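Local coordinates for protein putative modification methylase (Thermus thermophilus, PDB 2ZIE) that probably methylates cytosine N4 in DNA, taking the methyl group from S-adenosyl-L-methionine, as a putative modification methylase of the N(4)/N(6)-methyltransferase family, at residues V44-P49 / L93-G98; P242-G247 / G262-P267. All coordinates share one frame; numbering follows the deposited sequence.

Contact 1 of 2, residues V44-P49 / L93-G98; sequences VVTSPP and LVIVVG
V44-T46 and L93-I95 pair as parallel neighbours in the central sheet of the Rossmann-like methyltransferase fold, and S47 and P48, which begin the SPPY signature (motif IV) of amino-methyltransferases, carry the contact past the end of strand 41-46. The short strand axes run 4.8 Å apart at only 8°, and the bonding alternates as a parallel pair requires: V94 N gives to V44 O (2.7 Å), T46 N to V94 O (3.0 Å) and V96 N to T46 O (2.8 Å, N-H...O 170°). Beyond T46 a side chain takes over. With OG turned trans to its own backbone N (chi1 -158°), S47 donates OG to V96 O at 2.8 Å, nearly along the C=O axis. Replacing S47 with an alanine would probably leave V96 O without this donor and the start of the motif less firmly held to strand 91-102. On one face V44 and L93 lie side by side, CG1 of V44 3.4 Å from CD1 of L93, both against V83 of helix 64-86. Further along, the P48 ring stands crosswise to I95 and V97, its CD 3.7 Å from I95 CG2 and its CG 3.3 Å from V97 CG1. T46 turns its hydroxyl to D241 OD1 on the adjoining strand 238-241. The backbone bonds thus fix the register, while the serine hydroxyl holds the first residue of the motif loop to strand 91-102 where strand 41-46 has ended.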
ATOM      1  N   VAL A  44      -0.765 -16.575 -11.325  1.00 19.85           N
ATOM      2  CA  VAL A  44      -1.997 -15.866 -11.598  1.00 21.01           C
ATOM      3  C   VAL A  44      -1.694 -14.380 -11.662  1.00 20.74           C
ATOM      4  O   VAL A  44      -1.266 -13.781 -10.677  1.00 21.39           O
ATOM      5  CB  VAL A  44      -3.079 -16.075 -10.508  1.00 21.65           C
ATOM      6  CG1 VAL A  44      -4.224 -15.084 -10.739  1.00 20.46           C
ATOM      7  CG2 VAL A  44      -3.608 -17.508 -10.552  1.00 19.73           C
ATOM      8  N   VAL A  45      -1.872 -13.799 -12.838  1.00 20.56           N
ATOM      9  CA  VAL A  45      -1.682 -12.365 -12.998  1.00 20.21           C
ATOM     10  C   VAL A  45      -3.064 -11.845 -13.351  1.00 21.50           C
ATOM     11  O   VAL A  45      -3.696 -12.324 -14.288  1.00 21.27           O
ATOM     12  CB  VAL A  45      -0.716 -12.013 -14.133  1.00 20.36           C
ATOM     13  CG1 VAL A  45      -0.720 -10.499 -14.347  1.00 15.27           C
ATOM     14  CG2 VAL A  45       0.692 -12.517 -13.794  1.00 20.39           C
ATOM     15  N   THR A  46      -3.539 -10.865 -12.603  1.00 21.55           N
ATOM     16  CA  THR A  46      -4.861 -10.358 -12.869  1.00 22.55           C
ATOM     17  C   THR A  46      -5.132  -8.979 -12.292  1.00 23.82           C
ATOM     18  O   THR A  46      -4.359  -8.436 -11.503  1.00 24.46           O
ATOM     19  CB  THR A  46      -5.921 -11.345 -12.319  1.00 22.02           C
ATOM     20  OG1 THR A  46      -7.211 -10.994 -12.826  1.00 23.96           O
ATOM     21  CG2 THR A  46      -5.957 -11.310 -10.801  1.00 19.49           C
ATOM     22  N   SER A  47      -6.248  -8.416 -12.718  1.00 24.59           N
ATOM     23  CA  SER A  47      -6.682  -7.123 -12.236  1.00 27.46           C
ATOM     24  C   SER A  47      -8.151  -7.316 -11.876  1.00 27.37           C
ATOM     25  O   SER A  47      -8.925  -7.842 -12.672  1.00 26.83           O
ATOM     26  CB  SER A  47      -6.535  -6.080 -13.331  1.00 27.23           C
ATOM     27  OG  SER A  47      -6.461  -4.794 -12.765  1.00 32.66           O
ATOM     28  N   PRO A  48      -8.548  -6.923 -10.660  1.00 28.50           N
ATOM     29  CA  PRO A  48      -9.954  -7.103 -10.294  1.00 29.32           C
ATOM     30  C   PRO A  48     -10.853  -6.249 -11.186  1.00 31.32           C
ATOM     31  O   PRO A  48     -10.467  -5.164 -11.621  1.00 29.42           O
ATOM     32  CB  PRO A  48      -9.980  -6.682  -8.834  1.00 27.98           C
ATOM     33  CG  PRO A  48      -8.924  -5.645  -8.772  1.00 28.92           C
ATOM     34  CD  PRO A  48      -7.812  -6.208  -9.608  1.00 27.90           C
ATOM     35  N   PRO A  49     -12.059  -6.747 -11.492  1.00 34.54           N
ATOM     36  CA  PRO A  49     -12.990  -6.001 -12.344  1.00 36.87           C
ATOM     37  C   PRO A  49     -13.373  -4.636 -11.772  1.00 39.63           C
ATOM     38  O   PRO A  49     -13.320  -4.419 -10.562  1.00 38.32           O
ATOM     39  CB  PRO A  49     -14.167  -6.961 -12.487  1.00 35.75           C
ATOM     40  CG  PRO A  49     -14.114  -7.772 -11.220  1.00 34.96           C
ATOM     41  CD  PRO A  49     -12.650  -8.021 -11.041  1.00 34.69           C
ATOM     42  N   LEU A  93      -0.059 -15.459  -6.503  1.00 17.09           N
ATOM     43  CA  LEU A  93      -1.216 -14.716  -6.988  1.00 16.81           C
ATOM     44  C   LEU A  93      -0.758 -13.266  -7.089  1.00 16.22           C
ATOM     45  O   LEU A  93      -0.360 -12.671  -6.087  1.00 18.18           O
ATOM     46  CB  LEU A  93      -2.395 -14.827  -6.010  1.00 16.46           C
ATOM     47  CG  LEU A  93      -3.577 -13.846  -6.185  1.00 16.79           C
ATOM     48  CD1 LEU A  93      -4.107 -13.892  -7.610  1.00 17.77           C
ATOM     49  CD2 LEU A  93      -4.689 -14.190  -5.200  1.00 14.93           C
ATOM     50  N   VAL A  94      -0.784 -12.711  -8.297  1.00 14.76           N
ATOM     51  CA  VAL A  94      -0.370 -11.325  -8.512  1.00 15.66           C
ATOM     52  C   VAL A  94      -1.580 -10.511  -8.940  1.00 16.85           C
ATOM     53  O   VAL A  94      -2.178 -10.758  -9.986  1.00 17.75           O
ATOM     54  CB  VAL A  94       0.730 -11.236  -9.590  1.00 15.98           C
ATOM     55  CG1 VAL A  94       1.141  -9.792  -9.828  1.00 14.21           C
ATOM     56  CG2 VAL A  94       1.924 -12.043  -9.139  1.00 18.12           C
ATOM     57  N   ILE A  95      -1.947  -9.548  -8.107  1.00 16.34           N
ATOM     58  CA  ILE A  95      -3.101  -8.708  -8.377  1.00 16.67           C
ATOM     59  C   ILE A  95      -2.666  -7.271  -8.605  1.00 17.33           C
ATOM     60  O   ILE A  95      -2.063  -6.657  -7.731  1.00 16.08           O
ATOM     61  CB  ILE A  95      -4.088  -8.739  -7.186  1.00 16.29           C
ATOM     62  CG1 ILE A  95      -4.472 -10.190  -6.870  1.00 17.06           C
ATOM     63  CG2 ILE A  95      -5.318  -7.900  -7.502  1.00 14.34           C
ATOM     64  CD1 ILE A  95      -5.243 -10.350  -5.586  1.00 15.09           C
ATOM     65  N   VAL A  96      -2.954  -6.733  -9.780  1.00 17.64           N
ATOM     66  CA  VAL A  96      -2.586  -5.355 -10.040  1.00 20.51           C
ATOM     67  C   VAL A  96      -3.842  -4.506  -9.822  1.00 21.21           C
ATOM     68  O   VAL A  96      -4.835  -4.626 -10.530  1.00 21.93           O
ATOM     69  CB  VAL A  96      -1.952  -5.202 -11.463  1.00 20.71           C
ATOM     70  CG1 VAL A  96      -2.482  -6.248 -12.375  1.00 24.39           C
ATOM     71  CG2 VAL A  96      -2.219  -3.827 -12.033  1.00 21.90           C
ATOM     72  N   VAL A  97      -3.787  -3.661  -8.801  1.00 21.78           N
ATOM     73  CA  VAL A  97      -4.915  -2.830  -8.433  1.00 21.69           C
ATOM     74  C   VAL A  97      -4.571  -1.399  -8.152  1.00 21.67           C
ATOM     75  O   VAL A  97      -3.533  -1.097  -7.594  1.00 21.92           O
ATOM     76  CB  VAL A  97      -5.577  -3.292  -7.122  1.00 22.88           C
ATOM     77  CG1 VAL A  97      -7.087  -3.297  -7.279  1.00 22.44           C
ATOM     78  CG2 VAL A  97      -5.020  -4.609  -6.684  1.00 21.26           C
ATOM     79  N   GLY A  98      -5.489  -0.519  -8.503  1.00 23.55           N
ATOM     80  CA  GLY A  98      -5.313   0.881  -8.200  1.00 25.85           C
ATOM     81  C   GLY A  98      -6.428   1.167  -7.208  1.00 28.23           C
ATOM     82  O   GLY A  98      -7.554   0.707  -7.402  1.00 29.07           O
TER

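Contact 2 of 2, residues P242-G247 / G262-P267; sequences PFAGTG and GVELVP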
ATOM      1  N   PRO A 242      -8.265 -14.879 -14.039  1.00 31.65           N
ATOM      2  CA  PRO A 242      -9.689 -14.993 -13.707  1.00 31.19           C
ATOM      3  C   PRO A 242     -10.601 -13.918 -14.293  1.00 31.31           C
ATOM      4  O   PRO A 242     -11.809 -14.117 -14.396  1.00 32.78           O
ATOM      5  CB  PRO A 242      -9.693 -14.929 -12.183  1.00 31.73           C
ATOM      6  CG  PRO A 242      -8.379 -15.406 -11.807  1.00 32.58           C
ATOM      7  CD  PRO A 242      -7.477 -14.758 -12.805  1.00 32.67           C
ATOM      8  N   PHE A 243     -10.026 -12.774 -14.648  1.00 29.91           N
ATOM      9  CA  PHE A 243     -10.792 -11.667 -15.208  1.00 27.50           C
ATOM     10  C   PHE A 243     -10.101 -11.232 -16.476  1.00 26.61           C
ATOM     11  O   PHE A 243      -9.790 -10.067 -16.653  1.00 27.73           O
ATOM     12  CB  PHE A 243     -10.834 -10.510 -14.211  1.00 28.10           C
ATOM     13  CG  PHE A 243     -11.337 -10.906 -12.841  1.00 28.72           C
ATOM     14  CD1 PHE A 243     -10.449 -11.131 -11.794  1.00 28.63           C
ATOM     15  CD2 PHE A 243     -12.698 -11.055 -12.601  1.00 28.62           C
ATOM     16  CE1 PHE A 243     -10.912 -11.495 -10.534  1.00 27.91           C
ATOM     17  CE2 PHE A 243     -13.167 -11.418 -11.343  1.00 27.74           C
ATOM     18  CZ  PHE A 243     -12.274 -11.638 -10.310  1.00 27.99           C
ATOM     19  N   ALA A 244      -9.878 -12.196 -17.356  1.00 26.87           N
ATOM     20  CA  ALA A 244      -9.171 -12.001 -18.610  1.00 26.71           C
ATOM     21  C   ALA A 244      -9.370 -10.718 -19.402  1.00 28.23           C
ATOM     22  O   ALA A 244      -8.410 -10.178 -19.955  1.00 28.69           O
ATOM     23  CB  ALA A 244      -9.428 -13.187 -19.504  1.00 27.27           C
ATOM     24  N   GLY A 245     -10.601 -10.228 -19.478  1.00 29.97           N
ATOM     25  CA  GLY A 245     -10.844  -9.025 -20.254  1.00 30.53           C
ATOM     26  C   GLY A 245     -10.477  -9.314 -21.699  1.00 31.59           C
ATOM     27  O   GLY A 245     -10.863 -10.351 -22.238  1.00 31.38           O
ATOM     28  N   THR A 246      -9.727  -8.418 -22.334  1.00 32.08           N
ATOM     29  CA  THR A 246      -9.324  -8.642 -23.715  1.00 32.57           C
ATOM     30  C   THR A 246      -8.092  -9.543 -23.774  1.00 32.47           C
ATOM     31  O   THR A 246      -7.377  -9.572 -24.774  1.00 32.71           O
ATOM     32  CB  THR A 246      -9.028  -7.315 -24.446  1.00 34.10           C
ATOM     33  OG1 THR A 246      -7.909  -6.660 -23.841  1.00 36.15           O
ATOM     34  CG2 THR A 246     -10.234  -6.400 -24.372  1.00 35.72           C
ATOM     35  N   GLY A 247      -7.846 -10.253 -22.673  1.00 32.31           N
ATOM     36  CA  GLY A 247      -6.744 -11.199 -22.588  1.00 32.33           C
ATOM     37  C   GLY A 247      -5.296 -10.740 -22.651  1.00 31.50           C
ATOM     38  O   GLY A 247      -4.444 -11.454 -23.184  1.00 33.29           O
ATOM     39  N   GLY A 262      -7.602 -18.485 -19.198  1.00 32.42           N
ATOM     40  CA  GLY A 262      -8.359 -17.344 -18.727  1.00 34.50           C
ATOM     41  C   GLY A 262      -9.824 -17.618 -18.443  1.00 35.91           C
ATOM     42  O   GLY A 262     -10.350 -18.698 -18.713  1.00 34.68           O
ATOM     43  N   VAL A 263     -10.479 -16.622 -17.869  1.00 37.92           N
ATOM     44  CA  VAL A 263     -11.890 -16.706 -17.553  1.00 40.32           C
ATOM     45  C   VAL A 263     -12.394 -15.297 -17.739  1.00 42.20           C
ATOM     46  O   VAL A 263     -11.841 -14.367 -17.158  1.00 41.93           O
ATOM     47  CB  VAL A 263     -12.134 -17.136 -16.091  1.00 39.98           C
ATOM     48  CG1 VAL A 263     -13.623 -17.145 -15.793  1.00 41.02           C
ATOM     49  CG2 VAL A 263     -11.547 -18.511 -15.848  1.00 40.68           C
ATOM     50  N   GLU A 264     -13.414 -15.140 -18.576  1.00 44.97           N
ATOM     51  CA  GLU A 264     -14.004 -13.833 -18.832  1.00 47.68           C
ATOM     52  C   GLU A 264     -15.520 -13.943 -18.747  1.00 49.81           C
ATOM     53  O   GLU A 264     -16.126 -14.824 -19.360  1.00 51.10           O
ATOM     54  CB  GLU A 264     -13.611 -13.322 -20.212  1.00 48.35           C
ATOM     55  CG  GLU A 264     -13.223 -11.851 -20.232  1.00 51.90           C
ATOM     56  CD  GLU A 264     -14.077 -10.984 -19.309  1.00 53.55           C
ATOM     57  OE1 GLU A 264     -13.942 -11.104 -18.067  1.00 53.62           O
ATOM     58  OE2 GLU A 264     -14.880 -10.178 -19.832  1.00 53.26           O
ATOM     59  N   LEU A 265     -16.128 -13.040 -17.987  1.00 51.14           N
ATOM     60  CA  LEU A 265     -17.570 -13.044 -17.797  1.00 51.72           C
ATOM     61  C   LEU A 265     -18.387 -12.593 -19.004  1.00 51.62           C
ATOM     62  O   LEU A 265     -19.439 -13.162 -19.279  1.00 52.60           O
ATOM     63  CB  LEU A 265     -17.928 -12.189 -16.580  1.00 52.43           C
ATOM     64  CG  LEU A 265     -19.409 -11.919 -16.312  1.00 53.33           C
ATOM     65  CD1 LEU A 265     -19.611 -11.559 -14.850  1.00 54.24           C
ATOM     66  CD2 LEU A 265     -19.893 -10.798 -17.208  1.00 53.55           C
ATOM     67  N   VAL A 266     -17.910 -11.582 -19.722  1.00 50.80           N
ATOM     68  CA  VAL A 266     -18.633 -11.069 -20.881  1.00 50.72           C
ATOM     69  C   VAL A 266     -18.216 -11.730 -22.181  1.00 52.08           C
ATOM     70  O   VAL A 266     -17.135 -11.457 -22.706  1.00 53.05           O
ATOM     71  CB  VAL A 266     -18.433  -9.549 -21.047  1.00 49.95           C
ATOM     72  CG1 VAL A 266     -19.173  -9.054 -22.277  1.00 49.44           C
ATOM     73  CG2 VAL A 266     -18.909  -8.827 -19.811  1.00 48.85           C
ATOM     74  N   PRO A 267     -19.080 -12.590 -22.737  1.00 52.76           N
ATOM     75  CA  PRO A 267     -18.753 -13.269 -23.992  1.00 52.71           C
ATOM     76  C   PRO A 267     -18.272 -12.348 -25.103  1.00 52.88           C
ATOM     77  O   PRO A 267     -17.533 -12.783 -25.989  1.00 52.97           O
ATOM     78  CB  PRO A 267     -20.048 -14.005 -24.344  1.00 52.32           C
ATOM     79  CG  PRO A 267     -21.103 -13.276 -23.572  1.00 53.29           C
ATOM     80  CD  PRO A 267     -20.425 -12.965 -22.278  1.00 52.41           C
TER
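A244 and V263 join loop to strand through one backbone bond, A244 N to V263 O at 2.9 Å, which is bent (N-H...O 146°) with the donor tilted 34° out of the carbonyl plane. The loop carries the FxGxG motif of these methyltransferases. The CB of A244 points at the strand and rests 3.6 Å from V263 O, facing G262, whose CA is 4.4 Å from that CB. V263 CB lies beside P242 O, 3.5 Å away. CG of E264, a residue seen to bind S-adenosyl-L-methionine, lies 3.2 Å from G245 N. The bend at chi2 (-38°) carries the E264 carboxylate back toward the backbone of its own segment, where two weak bonds reach it, L265 N to OE1 (2.9 Å) and V266 N to OE2 (3.3 Å). The loop also closes on itself, G247 N bonding to A244 O at 2.8 Å just before helix 248-255, while T246 is another observed cofactor-binding residue. Strand 259-264 runs between strands 238-241 and 22-26, with L24 of the latter touching A244 and E264; V263 packs on V32 and L33 of helix 29-34, and P242 on V79 and V83 of helix 64-86.

Both contacts are buried and both reach the same sheet, though 242-247 is a loop; contact 1 lies about 3 Å from the centre of the chain and contact 2 about 12 Å, measured between centres. Contact 1 is regular strand pairing with aliphatic cover; contact 2 buries less surface, 253 against 419 Å², and sets a glycine-containing loop against a strand end at the cofactor site. Strands 41-46 and 238-241 are neighbours, and the D241 OD1 that meets T46 also accepts from F243 N. The ring of F243 reaches contact 1, its CD1 edge 3.4 Å from T46 OG1 while P49 CD lies over the ring, 3.4 Å from CD2, and the SPPY and FxGxG loops lie directly against each other.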